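PDB 6WT8: STING-associated CdnE c-di-GMP synthase from Flavobacteriaceae, which probably makes the cyclic dinucleotide c-di-GMP from GTP, as the CD-NTase of a bacterial CBASS defence system that signals through STING. Local coordinates for residues A[52-57]-A[260-265]; A[61-66]-A[96-101]; A[91-96]-A[103-108]. All coordinates share one frame; numbering follows the deposited sequence. Where two conformers were deposited one is given.

Contact 1: A[52-57]-A[260-265]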
loop_
_atom_site.group_PDB
_atom_site.type_symbol
_atom_site.label_atom_id
_atom_site.label_comp_id
_atom_site.label_asym_id
_atom_site.label_seq_id
_atom_site.Cartn_x
_atom_site.Cartn_y
_atom_site.Cartn_z
ATOM N N LYS A 52 -4.064 1.605 -20.638
ATOM C CA LYS A 52 -5.357 1.403 -19.959
ATOM C C LYS A 52 -5.315 0.195 -19.046
ATOM O O LYS A 52 -5.801 0.240 -17.899
ATOM C CB LYS A 52 -6.487 1.203 -20.988
ATOM C CG LYS A 52 -6.917 2.472 -21.595
ATOM C CD LYS A 52 -8.196 2.255 -22.456
ATOM C CE LYS A 52 -7.953 1.318 -23.620
ATOM N NZ LYS A 52 -9.155 1.307 -24.613
ATOM N N GLU A 53 -4.811 -0.929 -19.560
ATOM C CA GLU A 53 -4.866 -2.156 -18.782
ATOM C C GLU A 53 -3.855 -2.116 -17.651
ATOM O O GLU A 53 -4.102 -2.699 -16.584
ATOM C CB GLU A 53 -4.681 -3.342 -19.735
ATOM C CG GLU A 53 -5.927 -3.346 -20.676
ATOM C CD GLU A 53 -6.095 -4.589 -21.521
ATOM O OE1 GLU A 53 -5.251 -5.501 -21.405
ATOM O OE2 GLU A 53 -7.085 -4.626 -22.328
ATOM N N SER A 54 -2.761 -1.369 -17.844
ATOM C CA SER A 54 -1.801 -1.165 -16.763
ATOM C C SER A 54 -2.376 -0.274 -15.659
ATOM O O SER A 54 -2.037 -0.450 -14.485
ATOM C CB SER A 54 -0.528 -0.526 -17.291
ATOM O OG SER A 54 0.211 -1.439 -18.082
HETATM N N MSE A 55 -3.218 0.685 -16.006
HETATM C CA MSE A 55 -3.848 1.581 -15.050
HETATM C C MSE A 55 -4.973 0.878 -14.302
HETATM O O MSE A 55 -5.184 1.168 -13.128
HETATM C CB MSE A 55 -4.394 2.840 -15.741
HETATM C CG MSE A 55 -3.262 3.780 -16.067
HETATM SE SE MSE A 55 -4.057 5.409 -16.830
HETATM C CE MSE A 55 -2.457 6.286 -16.959
ATOM N N LYS A 56 -5.733 0.002 -14.957
ATOM C CA LYS A 56 -6.948 -0.516 -14.315
ATOM C C LYS A 56 -6.687 -1.605 -13.279
ATOM O O LYS A 56 -7.537 -1.812 -12.393
ATOM C CB LYS A 56 -7.910 -1.042 -15.377
ATOM C CG LYS A 56 -8.521 0.090 -16.153
ATOM C CD LYS A 56 -9.336 -0.461 -17.327
ATOM C CE LYS A 56 -9.792 0.703 -18.153
ATOM N NZ LYS A 56 -10.468 0.266 -19.429
ATOM N N GLY A 57 -5.552 -2.309 -13.346
ATOM C CA GLY A 57 -5.220 -3.295 -12.326
ATOM C C GLY A 57 -5.938 -4.639 -12.465
ATOM O O GLY A 57 -6.292 -5.112 -13.561
ATOM N N LEU A 260 2.572 2.919 -12.893
ATOM C CA LEU A 260 4.032 2.921 -12.671
ATOM C C LEU A 260 4.522 1.557 -12.182
ATOM O O LEU A 260 5.626 1.117 -12.528
ATOM C CB LEU A 260 4.433 4.008 -11.656
ATOM C CG LEU A 260 4.589 5.451 -12.069
ATOM C CD1 LEU A 260 5.401 6.144 -10.913
ATOM C CD2 LEU A 260 5.333 5.589 -13.405
ATOM N N LYS A 261 3.725 0.868 -11.343
ATOM C CA LYS A 261 4.106 -0.477 -10.897
ATOM C C LYS A 261 4.225 -1.429 -12.079
ATOM O O LYS A 261 5.177 -2.221 -12.151
ATOM C CB LYS A 261 3.091 -1.006 -9.883
ATOM C CG LYS A 261 3.194 -0.381 -8.505
ATOM C CD LYS A 261 2.200 -1.115 -7.602
ATOM C CE LYS A 261 2.130 -0.544 -6.254
ATOM N NZ LYS A 261 1.361 -1.587 -5.434
ATOM N N ASN A 262 3.309 -1.335 -13.043
ATOM C CA ASN A 262 3.389 -2.198 -14.218
ATOM C C ASN A 262 4.609 -1.847 -15.053
ATOM O O ASN A 262 5.268 -2.745 -15.589
ATOM C CB ASN A 262 2.098 -2.052 -15.063
ATOM C CG ASN A 262 1.012 -3.066 -14.623
ATOM O OD1 ASN A 262 1.246 -4.273 -14.701
ATOM N ND2 ASN A 262 -0.134 -2.595 -14.124
ATOM N N ILE A 263 4.860 -0.551 -15.276
ATOM C CA ILE A 263 6.049 -0.163 -16.053
ATOM C C ILE A 263 7.303 -0.699 -15.377
ATOM O O ILE A 263 8.193 -1.241 -16.032
ATOM C CB ILE A 263 6.137 1.366 -16.199
ATOM C CG1 ILE A 263 4.956 1.922 -16.986
ATOM C CG2 ILE A 263 7.467 1.824 -16.828
ATOM C CD1 ILE A 263 4.606 1.222 -18.213
ATOM N N LYS A 264 7.389 -0.561 -14.045
ATOM C CA LYS A 264 8.590 -1.065 -13.372
ATOM C C LYS A 264 8.739 -2.584 -13.551
ATOM O O LYS A 264 9.857 -3.122 -13.779
ATOM C CB LYS A 264 8.535 -0.707 -11.875
ATOM C CG LYS A 264 9.922 -0.920 -11.234
ATOM C CD LYS A 264 9.968 -0.291 -9.810
ATOM C CE LYS A 264 9.130 -1.098 -8.814
ATOM N NZ LYS A 264 9.896 -2.297 -8.253
ATOM N N TYR A 265 7.622 -3.298 -13.452
ATOM C CA TYR A 265 7.625 -4.746 -13.501
ATOM C C TYR A 265 8.132 -5.238 -14.847
ATOM O O TYR A 265 8.952 -6.149 -14.897
ATOM C CB TYR A 265 6.206 -5.263 -13.196
ATOM C CG TYR A 265 6.158 -6.748 -12.891
ATOM C CD1 TYR A 265 6.085 -7.706 -13.907
ATOM C CD2 TYR A 265 6.169 -7.179 -11.566
ATOM C CE1 TYR A 265 6.042 -9.064 -13.581
ATOM C CE2 TYR A 265 6.102 -8.553 -11.236
ATOM C CZ TYR A 265 6.039 -9.456 -12.257
ATOM O OH TYR A 265 6.020 -10.812 -11.939
HETATM O O HOH W 1 -2.748 -3.947 -14.269
#
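Ser54 and Asn262 are the nearest backbone points between two helical segments, their CA atoms 5.9 Å apart. The contact is helix-to-helix packing: 52-57 covers the C-terminal end of helix 46-56 and the residue after it, and 260-265 lies within helix 253-266, so an early helix is joined to one from the C-terminal helical part of the CD-NTase fold. Gly57, with phi at 79°, is where the first chain leaves helical geometry, which places Ser54 O close to the helix end. The amide of Asn262 reaches across to it. Its ND2 donates to Ser54 O at 2.9 Å, meeting a lone pair in the carbonyl plane, although the bond is bent (131° at the hydrogen) and the acceptor is tilted from the amide plane. Asn262 ND2 also donates to water 1 at 2.9 Å, and that water gives a proton to Glu53 O at 3.0 Å; one nitrogen thus serves two successive carbonyls, Ser54 O directly and Glu53 O through the water, while Met55 O, the next, accepts from Arg258. On the other side of the amide, OD1 accepts from Arg15, so both ends are held and rotation of the group is restrained. Val12 of helix 5-16 packs on both Ser54 and Asn262, closing the interface from a third helix. With an alanine in place of Asn262, Ser54 O would probably lose its donor across the interface, water 1 one of its mates and Arg15 an acceptor. The hydroxyl of Ser54 does not join this network: chi1 of -71° sets OG beside its own backbone N, where it bonds to Tyr50 O one turn earlier. Across the interface OG merely packs on aliphatic carbon, resting 3.6 Å from Asn262 CB.

Contact 2: A[61-66]-A[96-101]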
loop_
_atom_site.group_PDB
_atom_site.type_symbol
_atom_site.label_atom_id
_atom_site.label_comp_id
_atom_site.label_asym_id
_atom_site.label_seq_id
_atom_site.Cartn_x
_atom_site.Cartn_y
_atom_site.Cartn_z
ATOM N N SER A 61 -12.621 -10.214 -9.057
ATOM C CA SER A 61 -12.863 -11.478 -8.367
ATOM C C SER A 61 -11.663 -11.891 -7.531
ATOM O O SER A 61 -11.842 -12.477 -6.464
ATOM C CB SER A 61 -13.240 -12.574 -9.372
ATOM O OG SER A 61 -12.071 -12.986 -10.098
ATOM N N TYR A 62 -10.433 -11.591 -7.993
ATOM C CA TYR A 62 -9.254 -12.023 -7.248
ATOM C C TYR A 62 -9.175 -11.292 -5.924
ATOM O O TYR A 62 -8.920 -11.885 -4.858
ATOM C CB TYR A 62 -7.991 -11.740 -8.081
ATOM C CG TYR A 62 -7.944 -12.533 -9.367
ATOM C CD1 TYR A 62 -7.705 -13.889 -9.364
ATOM C CD2 TYR A 62 -8.146 -11.907 -10.580
ATOM C CE1 TYR A 62 -7.691 -14.621 -10.564
ATOM C CE2 TYR A 62 -8.097 -12.617 -11.776
ATOM C CZ TYR A 62 -7.874 -13.958 -11.775
ATOM O OH TYR A 62 -7.872 -14.609 -13.022
ATOM N N THR A 63 -9.416 -9.998 -5.984
ATOM C CA THR A 63 -9.384 -9.148 -4.802
ATOM C C THR A 63 -10.469 -9.546 -3.818
ATOM O O THR A 63 -10.238 -9.619 -2.605
ATOM C CB THR A 63 -9.550 -7.724 -5.284
ATOM O OG1 THR A 63 -8.447 -7.456 -6.178
ATOM C CG2 THR A 63 -9.537 -6.713 -4.147
HETATM N N MSE A 64 -11.671 -9.785 -4.320
HETATM C CA MSE A 64 -12.755 -10.201 -3.461
HETATM C C MSE A 64 -12.469 -11.552 -2.841
HETATM O O MSE A 64 -12.673 -11.734 -1.612
HETATM C CB MSE A 64 -14.069 -10.270 -4.245
HETATM C CG MSE A 64 -15.250 -10.666 -3.344
HETATM SE SE MSE A 64 -15.641 -9.317 -1.969
HETATM C CE MSE A 64 -14.643 -9.822 -0.389
ATOM N N ASN A 65 -11.957 -12.489 -3.642
ATOM C CA ASN A 65 -11.633 -13.808 -3.104
ATOM C C ASN A 65 -10.602 -13.703 -1.987
ATOM O O ASN A 65 -10.704 -14.405 -0.977
ATOM C CB ASN A 65 -11.125 -14.740 -4.203
ATOM C CG ASN A 65 -12.256 -15.308 -5.012
ATOM O OD1 ASN A 65 -13.395 -15.356 -4.545
ATOM N ND2 ASN A 65 -11.953 -15.749 -6.210
ATOM N N SER A 66 -9.608 -12.817 -2.139
ATOM C CA SER A 66 -8.597 -12.634 -1.098
ATOM C C SER A 66 -9.236 -12.178 0.199
ATOM O O SER A 66 -8.932 -12.713 1.276
ATOM C CB SER A 66 -7.558 -11.616 -1.564
ATOM O OG SER A 66 -6.517 -11.535 -0.577
ATOM N N ASN A 96 -6.516 -1.618 -3.468
ATOM C CA ASN A 96 -6.621 -2.110 -4.838
ATOM C C ASN A 96 -5.523 -1.544 -5.715
ATOM O O ASN A 96 -5.763 -1.286 -6.922
ATOM C CB ASN A 96 -8.001 -1.786 -5.456
ATOM C CG ASN A 96 -8.227 -2.549 -6.751
ATOM O OD1 ASN A 96 -7.749 -3.703 -6.876
ATOM N ND2 ASN A 96 -8.914 -1.904 -7.757
ATOM N N THR A 97 -4.303 -1.377 -5.153
ATOM C CA THR A 97 -3.195 -0.906 -5.976
ATOM C C THR A 97 -2.217 -2.020 -6.287
ATOM O O THR A 97 -1.130 -1.759 -6.804
ATOM C CB THR A 97 -2.484 0.280 -5.328
ATOM O OG1 THR A 97 -2.119 -0.073 -3.985
ATOM C CG2 THR A 97 -3.442 1.495 -5.354
ATOM N N HIS A 98 -2.585 -3.264 -5.992
ATOM C CA HIS A 98 -1.766 -4.373 -6.444
ATOM C C HIS A 98 -1.911 -4.558 -7.957
ATOM O O HIS A 98 -2.883 -4.137 -8.576
ATOM C CB HIS A 98 -2.153 -5.672 -5.713
ATOM C CG HIS A 98 -3.598 -6.062 -5.873
ATOM N ND1 HIS A 98 -4.624 -5.217 -5.556
ATOM C CD2 HIS A 98 -4.173 -7.238 -6.244
ATOM C CE1 HIS A 98 -5.782 -5.822 -5.770
ATOM N NE2 HIS A 98 -5.534 -7.061 -6.144
ATOM N N ILE A 99 -0.923 -5.232 -8.568
ATOM C CA ILE A 99 -0.952 -5.492 -10.006
ATOM C C ILE A 99 -0.805 -6.970 -10.337
ATOM O O ILE A 99 -0.769 -7.332 -11.536
ATOM C CB ILE A 99 0.116 -4.678 -10.776
ATOM C CG1 ILE A 99 1.496 -5.015 -10.293
ATOM C CG2 ILE A 99 -0.152 -3.173 -10.604
ATOM C CD1 ILE A 99 2.619 -4.736 -11.375
ATOM N N LEU A 100 -0.746 -7.842 -9.328
ATOM C CA LEU A 100 -0.720 -9.287 -9.583
ATOM C C LEU A 100 -1.965 -9.937 -9.000
ATOM O O LEU A 100 -2.284 -9.717 -7.826
ATOM C CB LEU A 100 0.525 -9.961 -8.974
ATOM C CG LEU A 100 1.883 -9.328 -9.253
ATOM C CD1 LEU A 100 3.033 -10.088 -8.554
ATOM C CD2 LEU A 100 2.128 -9.227 -10.729
ATOM N N LYS A 101 -2.622 -10.799 -9.799
ATOM C CA LYS A 101 -3.815 -11.466 -9.293
ATOM C C LYS A 101 -3.517 -12.333 -8.073
ATOM O O LYS A 101 -4.454 -12.618 -7.337
ATOM C CB LYS A 101 -4.439 -12.348 -10.398
ATOM C CG LYS A 101 -3.503 -13.439 -10.956
ATOM C CD LYS A 101 -4.073 -14.036 -12.279
ATOM C CE LYS A 101 -3.208 -15.239 -12.701
ATOM N NZ LYS A 101 -1.838 -14.898 -13.115
HETATM O O HOH W 2 -9.242 -5.629 -7.988
#
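Tyr62, on the first turn of helix 60-81, lays its ring against Lys101 of the loop between strands 85-90 and 106-112; their CA atoms are 5.8 Å apart, the nearest backbone approach here. Lys101 CB sits 3.6 Å from the ring centroid and 8° off the normal, a CH-pi contact placed almost exactly over the centre of one face. The two side chains then run side by side in the same direction, and Lys101 CD comes within 3.8 Å of Tyr62 CZ. A bend at chi4 (-68°) carries the lysine onward, and its NZ ends on Glu14 O, so it is the aliphatic part of the side chain that lies along the ring. Pro18 also touches Tyr62, and Lys101 O accepts from Arg193. At Thr63 the contact turns polar. Thr63 OG1 and His98 NE2 are hydrogen-bonded at 2.9 Å, the hydroxyl lying at the edge of the imidazole and in its plane; either atom could be the donor. His98 reaches this point from a chi1 of 58°, with CG between the backbone N and the carbonyl carbon, and its ring also packs on Val93. Water 2 lies 2.7 Å from both Thr63 OG1 and Asn96 OD1 and bridges them, so the hydroxyl ties two loop residues, one directly and one through solvent. One turn beyond, Ser66 faces the far end of the loop: its OG bonds to Asp104 OD1 and to Val105 N. A helix flank fastened in this way along the connection from a Gly-Ser pair to an Asp-Val-Asp sequence is consistent with the nucleotidyltransferase core shared by CD-NTases and polymerase beta-like enzymes.

Contact 3: A[91-96]-A[103-108]; sequences GSVMTN and NDVDLV
The Gly-Ser pair and the Asp-x-Asp sequence that mark nucleotidyltransferases of the polymerase beta type meet here through Val93 and Val105, one from the 3-10 turn 92-95 and the other just ahead of strand 106-112. In relatives these two elements line the nucleotide and metal site, and Gly91-Ser92 and Asp104-Val105-Asp106 are consistent with that role. Val93 works with both branches. Chi1 of 173° swings Val93 CG1 anti to the backbone N and onto Val105 CG1 at 3.4 Å, tighter than usual for two carbons, while Val93 CG2 packs on the main chain 3.6 Å from Asp104 C. The valine side chains cross at about a right angle. Met94, a selenomethionine, is folded at chi2 and chi3 and brings its SE to 3.7 Å from the same Val105 CG1, so that methyl is touched by two neighbouring residues of the turn. Gly91 allows the close approach: at phi 117° a CB would jam against the preceding carbonyl oxygen and also crowd Asp104 O. Away from this packing, and besides Ser66, the Asp104 carboxylate forms a salt bridge with Arg193. The backbones are joined by solvent: water 3 accepts from Val93 N at 3.0 Å and donates to Asp104 O at 2.8 Å.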
loop_
_atom_site.group_PDB
_atom_site.type_symbol
_atom_site.label_atom_id
_atom_site.label_comp_id
_atom_site.label_asym_id
_atom_site.label_seq_id
_atom_site.Cartn_x
_atom_site.Cartn_y
_atom_site.Cartn_z
ATOM N N GLY A 91 -1.798 -4.262 3.387
ATOM C CA GLY A 91 -1.327 -4.674 2.059
ATOM C C GLY A 91 -1.924 -3.821 0.931
ATOM O O GLY A 91 -2.936 -3.173 1.092
ATOM N N SER A 92 -1.257 -3.823 -0.220
ATOM C CA SER A 92 -1.739 -3.054 -1.360
ATOM C C SER A 92 -3.110 -3.516 -1.848
ATOM O O SER A 92 -3.835 -2.736 -2.468
ATOM C CB SER A 92 -0.743 -3.117 -2.507
ATOM O OG SER A 92 -0.544 -4.421 -2.899
ATOM N N VAL A 93 -3.532 -4.755 -1.544
ATOM C CA VAL A 93 -4.858 -5.185 -1.949
ATOM C C VAL A 93 -5.915 -4.329 -1.259
ATOM O O VAL A 93 -6.974 -4.065 -1.828
ATOM C CB VAL A 93 -5.021 -6.699 -1.681
ATOM C CG1 VAL A 93 -6.473 -7.108 -1.950
ATOM C CG2 VAL A 93 -4.068 -7.529 -2.594
HETATM N N MSE A 94 -5.591 -3.780 -0.075
HETATM C CA MSE A 94 -6.571 -2.947 0.615
HETATM C C MSE A 94 -6.806 -1.555 0.021
HETATM O O MSE A 94 -7.770 -0.886 0.388
HETATM C CB MSE A 94 -6.180 -2.761 2.093
HETATM C CG MSE A 94 -6.381 -4.043 2.900
HETATM SE SE MSE A 94 -8.235 -4.668 2.959
HETATM C CE MSE A 94 -8.965 -3.311 4.056
ATOM N N THR A 95 -5.932 -1.129 -0.883
ATOM C CA THR A 95 -6.200 0.054 -1.722
ATOM C C THR A 95 -6.449 -0.317 -3.163
ATOM O O THR A 95 -6.524 0.577 -4.027
ATOM C CB THR A 95 -5.019 1.028 -1.638
ATOM O OG1 THR A 95 -3.801 0.339 -1.883
ATOM C CG2 THR A 95 -4.900 1.680 -0.223
ATOM N N ASN A 96 -6.516 -1.618 -3.468
ATOM C CA ASN A 96 -6.621 -2.110 -4.838
ATOM C C ASN A 96 -5.523 -1.544 -5.715
ATOM O O ASN A 96 -5.763 -1.286 -6.922
ATOM C CB ASN A 96 -8.001 -1.786 -5.456
ATOM C CG ASN A 96 -8.227 -2.549 -6.751
ATOM O OD1 ASN A 96 -7.749 -3.703 -6.876
ATOM N ND2 ASN A 96 -8.914 -1.904 -7.757
ATOM N N ASN A 103 -1.586 -11.465 -5.503
ATOM C CA ASN A 103 -1.398 -10.706 -4.274
ATOM C C ASN A 103 -2.635 -10.829 -3.384
ATOM O O ASN A 103 -3.774 -10.867 -3.855
ATOM C CB ASN A 103 -1.166 -9.238 -4.593
ATOM C CG ASN A 103 0.097 -8.956 -5.356
ATOM O OD1 ASN A 103 0.101 -8.050 -6.181
ATOM N ND2 ASN A 103 1.187 -9.675 -5.060
ATOM N N ASP A 104 -2.409 -10.870 -2.067
ATOM C CA ASP A 104 -3.457 -11.033 -1.093
ATOM C C ASP A 104 -3.365 -9.992 0.006
ATOM O O ASP A 104 -2.276 -9.483 0.314
ATOM C CB ASP A 104 -3.332 -12.413 -0.447
ATOM C CG ASP A 104 -3.814 -13.486 -1.344
ATOM O OD1 ASP A 104 -5.044 -13.642 -1.482
ATOM O OD2 ASP A 104 -2.957 -14.189 -1.922
ATOM N N VAL A 105 -4.534 -9.670 0.576
ATOM C CA VAL A 105 -4.546 -8.952 1.869
ATOM C C VAL A 105 -3.830 -9.814 2.904
ATOM O O VAL A 105 -3.924 -11.053 2.886
ATOM C CB VAL A 105 -5.951 -8.585 2.389
ATOM C CG1 VAL A 105 -6.708 -7.637 1.425
ATOM C CG2 VAL A 105 -6.826 -9.834 2.635
ATOM N N ASP A 106 -3.128 -9.163 3.841
ATOM C CA ASP A 106 -2.686 -9.880 5.045
ATOM C C ASP A 106 -3.709 -9.665 6.154
ATOM O O ASP A 106 -4.263 -8.554 6.309
ATOM C CB ASP A 106 -1.371 -9.321 5.626
ATOM C CG ASP A 106 -0.177 -9.456 4.755
ATOM O OD1 ASP A 106 -0.109 -10.339 3.904
ATOM O OD2 ASP A 106 0.778 -8.662 4.979
ATOM N N LEU A 107 -3.939 -10.706 6.957
ATOM C CA LEU A 107 -4.745 -10.539 8.160
ATOM C C LEU A 107 -3.834 -10.141 9.321
ATOM O O LEU A 107 -2.783 -10.769 9.539
ATOM C CB LEU A 107 -5.456 -11.862 8.479
ATOM C CG LEU A 107 -6.343 -11.836 9.758
ATOM C CD1 LEU A 107 -7.433 -12.862 9.606
ATOM C CD2 LEU A 107 -5.515 -12.182 11.026
ATOM N N VAL A 108 -4.203 -9.086 10.057
ATOM C CA VAL A 108 -3.416 -8.631 11.198
ATOM C C VAL A 108 -4.246 -8.845 12.448
ATOM O O VAL A 108 -5.386 -8.351 12.539
ATOM C CB VAL A 108 -3.038 -7.142 11.055
ATOM C CG1 VAL A 108 -2.010 -6.781 12.132
ATOM C CG2 VAL A 108 -2.418 -6.898 9.711
HETATM O O HOH W 3 -1.694 -6.792 -0.330
#

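From the N terminus, the chain passes through helix 46-56 and then helix 60-81, which supply the first sides of contacts 1 and 2. The loop after strand 85-90 supplies the first side of contact 3, its end with the start of strand 106-112 the second, closing just six residues; it also supplies the second side of contact 2, which closes 29. These two cross along the chain and share Asn96; Ser66 joins them further through Asp104. Both are nested within the 202-residue span that contact 1 closes when helix 253-266 returns to helix 46-56. Lys261 NZ, probably hydrogen-bonded to Thr97 O, links that helical interface to the loop, so helical lobe and nucleotidyltransferase core are tied together.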